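Local atomic coordinates of MutT/nudix family protein (Enterococcus faecalis, PDB entry 2FML), a protein that is of unknown function but may be a Nudix-related transcriptional regulator that binds DNA through a C-terminal winged helix. Residues E152-Q156 and H157-S161; V99-Q103 and E104-Q108. One frame throughout, in Å; residues are numbered along the deposited sequence.

Interaction 1 (E152-Q156 and H157-S161); sequences ERHGQ and HITLS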
loop_
_atom_site.group_PDB
_atom_site.type_symbol
_atom_site.label_atom_id
_atom_site.label_comp_id
_atom_site.label_asym_id
_atom_site.label_seq_id
_atom_site.Cartn_x
_atom_site.Cartn_y
_atom_site.Cartn_z
ATOM N N GLU A 152 -18.747 5.124 -15.129
ATOM C CA GLU A 152 -18.633 4.607 -16.488
ATOM C C GLU A 152 -17.271 4.946 -17.108
ATOM O O GLU A 152 -16.799 6.102 -17.017
ATOM C CB GLU A 152 -19.780 5.177 -17.312
ATOM C CG GLU A 152 -19.818 4.743 -18.704
ATOM C CD GLU A 152 -21.204 4.368 -19.154
ATOM O OE1 GLU A 152 -22.153 5.169 -18.924
ATOM O OE2 GLU A 152 -21.355 3.272 -19.762
ATOM N N ARG A 153 -16.640 3.943 -17.726
ATOM C CA ARG A 153 -15.427 4.148 -18.525
ATOM C C ARG A 153 -15.672 4.477 -20.020
ATOM O O ARG A 153 -16.395 3.753 -20.737
ATOM C CB ARG A 153 -14.492 2.958 -18.437
ATOM C CG ARG A 153 -13.174 3.286 -19.120
ATOM C CD ARG A 153 -12.230 2.140 -19.010
ATOM N NE ARG A 153 -10.975 2.377 -19.716
ATOM C CZ ARG A 153 -9.864 1.663 -19.549
ATOM N NH1 ARG A 153 -9.817 0.628 -18.715
ATOM N NH2 ARG A 153 -8.781 1.994 -20.220
ATOM N N HIS A 154 -15.059 5.569 -20.470
ATOM C CA HIS A 154 -15.070 5.960 -21.883
ATOM C C HIS A 154 -13.626 6.180 -22.323
ATOM O O HIS A 154 -13.101 7.280 -22.174
ATOM C CB HIS A 154 -15.887 7.253 -22.085
ATOM C CG HIS A 154 -17.337 7.110 -21.738
ATOM N ND1 HIS A 154 -17.873 7.608 -20.568
ATOM C CD2 HIS A 154 -18.357 6.494 -22.385
ATOM C CE1 HIS A 154 -19.167 7.336 -20.522
ATOM N NE2 HIS A 154 -19.483 6.642 -21.602
ATOM N N GLY A 155 -13.002 5.128 -22.858
ATOM C CA GLY A 155 -11.649 5.222 -23.364
ATOM C C GLY A 155 -10.739 5.359 -22.178
ATOM O O GLY A 155 -10.677 4.474 -21.342
ATOM N N GLN A 156 -10.047 6.482 -22.068
ATOM C CA GLN A 156 -9.071 6.641 -20.982
ATOM C C GLN A 156 -9.611 7.504 -19.822
ATOM O O GLN A 156 -8.859 7.943 -18.976
ATOM C CB GLN A 156 -7.731 7.159 -21.526
ATOM C CG GLN A 156 -7.169 6.328 -22.742
ATOM C CD GLN A 156 -7.059 4.780 -22.487
ATOM O OE1 GLN A 156 -6.334 4.324 -21.583
ATOM N NE2 GLN A 156 -7.779 3.992 -23.299
ATOM N N HIS A 157 -10.929 7.712 -19.815
ATOM C CA HIS A 157 -11.637 8.548 -18.837
ATOM C C HIS A 157 -12.713 7.740 -18.186
ATOM O O HIS A 157 -13.238 6.821 -18.744
ATOM C CB HIS A 157 -12.346 9.764 -19.490
ATOM C CG HIS A 157 -11.414 10.682 -20.201
ATOM N ND1 HIS A 157 -11.665 11.167 -21.464
ATOM C CD2 HIS A 157 -10.202 11.156 -19.850
ATOM C CE1 HIS A 157 -10.645 11.914 -21.855
ATOM N NE2 HIS A 157 -9.741 11.917 -20.893
ATOM N N ILE A 158 -13.053 8.170 -16.993
ATOM C CA ILE A 158 -14.198 7.660 -16.261
ATOM C C ILE A 158 -15.047 8.807 -15.822
ATOM O O ILE A 158 -14.522 9.885 -15.474
ATOM C CB ILE A 158 -13.767 6.795 -15.029
ATOM C CG1 ILE A 158 -12.819 7.536 -14.053
ATOM C CG2 ILE A 158 -13.138 5.527 -15.506
ATOM C CD1 ILE A 158 -12.509 6.668 -12.769
ATOM N N THR A 159 -16.349 8.601 -15.840
ATOM C CA THR A 159 -17.305 9.607 -15.375
ATOM C C THR A 159 -18.114 8.998 -14.183
ATOM O O THR A 159 -18.609 7.900 -14.269
ATOM C CB THR A 159 -18.266 10.002 -16.551
ATOM O OG1 THR A 159 -17.469 10.547 -17.589
ATOM C CG2 THR A 159 -19.334 11.036 -16.151
ATOM N N LEU A 160 -18.212 9.760 -13.111
ATOM C CA LEU A 160 -19.041 9.524 -11.966
ATOM C C LEU A 160 -20.196 10.490 -12.051
ATOM O O LEU A 160 -20.000 11.716 -12.082
ATOM C CB LEU A 160 -18.256 9.831 -10.690
ATOM C CG LEU A 160 -16.733 9.642 -10.541
ATOM C CD1 LEU A 160 -16.370 9.835 -9.062
ATOM C CD2 LEU A 160 -16.234 8.300 -11.011
ATOM N N SER A 161 -21.402 9.949 -12.080
ATOM C CA SER A 161 -22.567 10.780 -12.214
ATOM C C SER A 161 -23.684 10.453 -11.252
ATOM O O SER A 161 -23.893 9.308 -10.908
ATOM C CB SER A 161 -23.051 10.882 -13.677
ATOM O OG SER A 161 -23.236 9.644 -14.329
#
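Arg153 and Ile158 sit side by side as a non-hydrogen-bonded pair, and their side of the hairpin is the tightly packed one. Arg153 CB lies 4.1 Å from Ile158 CG2. This methyl lies beside the backbone N of Ile158, while the rest of the buried side chain leads on toward Ile190 and Ile191 of helix 186-200. The Arg153 chain runs out fully extended from CG to NE, with CG anti to the backbone N (chi1 -172°). It ends alongside the turn, where NE donates to Gly155 O at 2.7 Å, with the oxygen in the guanidinium plane. NH1 binds Phe227 O, so two of its nitrogens have backbone carbonyl partners. The motif is a beta hairpin of the Nudix domain with a two-residue loop, Gly155-Gln156, closed by a type II' turn from His154 to His157. His154 N gives a bond of 2.8 Å to His157 O; the return bond, His157 N to His154 O, is longer at 3.2 Å. The face of Glu152, His154, His157 and Thr159 is looser and more exposed. There the His154 ring turns an edge to Thr159 OG1, with ND1 4.2 Å away, while that hydroxyl is hydrogen-bonded to Thr168 OG1.

Interaction 2 (V99-Q103 and E104-Q108); sequences VVISQ and ENIEQ
Ser102 OG sits between its backbone N and carbonyl carbon (chi1 71°), and Asn105 CG lies beside its own backbone N (chi1 -67°). These two torsions bring hydroxyl and amide together across a short 3-10 turn. The turn follows helix 85-97, which carries part of the Nudix box sequence, and leads into strand 106-112. Asn105 ND2 donates to Ser102 OG at 2.9 Å. The bond is moderately bent, and the hydroxyl lies slightly off the amide plane. The same two residues are joined through the backbone, with Asn105 N donating to Ser102 O at 3.0 Å. Ser102 is thus gripped by Asn105 at both its side chain and its carbonyl. One residue on, Ile106 N donates to Gln103 O at 3.2 Å. Ile106 CG1 also comes close to this oxygen, with CG1 3.2 Å from Gln103 O. Both backbone bonds span three residues, as in 3-10 geometry. On the outer side, Glu104 folds back at chi2. Its CG passes 3.8 Å from Ser102 OG, and its OE2 comes 3.6 Å from Gln103 CB. Beneath the turn, Ile101 and Ile106 point toward each other's segments. Ile106 also packs on Val89 and Leu90 of helix 85-97, while Ile101 touches Ile132. The two isoleucines meet loosely through methyl groups, with Ile101 CD1 4.3 Å from Ile106 CG2.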
loop_
_atom_site.group_PDB
_atom_site.type_symbol
_atom_site.label_atom_id
_atom_site.label_comp_id
_atom_site.label_asym_id
_atom_site.label_seq_id
_atom_site.Cartn_x
_atom_site.Cartn_y
_atom_site.Cartn_z
ATOM N N VAL A 99 -22.970 2.018 6.108
ATOM C CA VAL A 99 -22.625 0.695 5.562
ATOM C C VAL A 99 -21.687 -0.085 6.502
ATOM O O VAL A 99 -20.664 0.453 6.993
ATOM C CB VAL A 99 -22.046 0.833 4.163
ATOM C CG1 VAL A 99 -21.858 -0.548 3.518
ATOM C CG2 VAL A 99 -22.952 1.751 3.343
ATOM N N VAL A 100 -22.089 -1.331 6.781
ATOM C CA VAL A 100 -21.287 -2.271 7.543
ATOM C C VAL A 100 -20.536 -3.227 6.576
ATOM O O VAL A 100 -21.167 -4.024 5.879
ATOM C CB VAL A 100 -22.161 -3.071 8.545
ATOM C CG1 VAL A 100 -21.296 -3.937 9.428
ATOM C CG2 VAL A 100 -23.020 -2.135 9.401
ATOM N N ILE A 101 -19.200 -3.094 6.511
ATOM C CA ILE A 101 -18.279 -4.040 5.850
ATOM C C ILE A 101 -17.419 -4.704 6.931
ATOM O O ILE A 101 -17.188 -4.091 7.969
ATOM C CB ILE A 101 -17.335 -3.346 4.850
ATOM C CG1 ILE A 101 -17.075 -1.910 5.247
ATOM C CG2 ILE A 101 -17.963 -3.204 3.496
ATOM C CD1 ILE A 101 -16.790 -1.085 4.070
ATOM N N SER A 102 -16.942 -5.928 6.695
ATOM C CA SER A 102 -15.957 -6.586 7.581
ATOM C C SER A 102 -14.528 -6.452 7.044
ATOM O O SER A 102 -14.330 -6.169 5.857
ATOM C CB SER A 102 -16.314 -8.065 7.788
ATOM O OG SER A 102 -16.071 -8.779 6.588
ATOM N N GLN A 103 -13.541 -6.639 7.925
ATOM C CA GLN A 103 -12.122 -6.428 7.591
ATOM C C GLN A 103 -11.645 -7.280 6.446
ATOM O O GLN A 103 -10.850 -6.821 5.620
ATOM C CB GLN A 103 -11.203 -6.711 8.790
ATOM C CG GLN A 103 -9.760 -6.152 8.589
ATOM C CD GLN A 103 -9.119 -5.569 9.891
ATOM O OE1 GLN A 103 -9.751 -4.795 10.648
ATOM N NE2 GLN A 103 -7.842 -5.930 10.124
ATOM N N GLU A 104 -12.131 -8.527 6.425
ATOM C CA GLU A 104 -11.720 -9.544 5.497
ATOM C C GLU A 104 -12.116 -9.107 4.100
ATOM O O GLU A 104 -11.547 -9.600 3.132
ATOM C CB GLU A 104 -12.365 -10.900 5.837
ATOM C CG GLU A 104 -13.054 -11.010 7.215
ATOM C CD GLU A 104 -12.092 -11.299 8.402
ATOM O OE1 GLU A 104 -12.065 -12.470 8.904
ATOM O OE2 GLU A 104 -11.389 -10.351 8.858
ATOM N N ASN A 105 -13.064 -8.168 4.002
ATOM C CA ASN A 105 -13.584 -7.663 2.705
ATOM C C ASN A 105 -13.097 -6.283 2.185
ATOM O O ASN A 105 -13.558 -5.753 1.152
ATOM C CB ASN A 105 -15.093 -7.749 2.717
ATOM C CG ASN A 105 -15.575 -9.192 2.739
ATOM O OD1 ASN A 105 -15.778 -9.794 1.690
ATOM N ND2 ASN A 105 -15.680 -9.774 3.928
ATOM N N ILE A 106 -12.124 -5.724 2.886
ATOM C CA ILE A 106 -11.496 -4.512 2.433
ATOM C C ILE A 106 -10.051 -4.825 2.034
ATOM O O ILE A 106 -9.464 -5.770 2.552
ATOM C CB ILE A 106 -11.587 -3.368 3.477
ATOM C CG1 ILE A 106 -10.792 -3.723 4.755
ATOM C CG2 ILE A 106 -13.034 -3.085 3.741
ATOM C CD1 ILE A 106 -10.604 -2.533 5.797
ATOM N N GLU A 107 -9.502 -4.036 1.113
ATOM C CA GLU A 107 -8.084 -4.094 0.894
ATOM C C GLU A 107 -7.476 -2.693 0.985
ATOM O O GLU A 107 -8.045 -1.735 0.488
ATOM C CB GLU A 107 -7.742 -4.779 -0.469
ATOM C CG GLU A 107 -8.088 -3.930 -1.749
ATOM C CD GLU A 107 -7.983 -4.763 -3.083
ATOM O OE1 GLU A 107 -8.889 -5.617 -3.324
ATOM O OE2 GLU A 107 -6.997 -4.560 -3.860
ATOM N N GLN A 108 -6.289 -2.602 1.558
ATOM C CA GLN A 108 -5.594 -1.328 1.564
ATOM C C GLN A 108 -5.198 -0.950 0.131
ATOM O O GLN A 108 -4.759 -1.798 -0.636
ATOM C CB GLN A 108 -4.401 -1.371 2.498
ATOM C CG GLN A 108 -4.091 -0.072 3.057
ATOM C CD GLN A 108 -2.946 -0.162 4.000
ATOM O OE1 GLN A 108 -3.106 -0.357 5.235
ATOM N NE2 GLN A 108 -1.775 0.054 3.462
#

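How the interactions relate
From the N terminus, interaction 2 comes first. It closes the loop between helix 85-97 and strand 106-112, and so ties that helix to the strand, which pairs with strand 123-131. The chain then runs through strand 123-131 and into strand 143-154. Interaction 1 closes the tight turn from that strand into strand 157-162, near helix 186-200. The two contacts follow in series; they neither nest nor cross. The centres of interactions 1 and 2 are about 25 Å apart. The nearest atoms of interactions 1 and 2 are about 15 Å apart, so they do not touch. Both reach the same mixed sheet of the Nudix domain, through different strands of it.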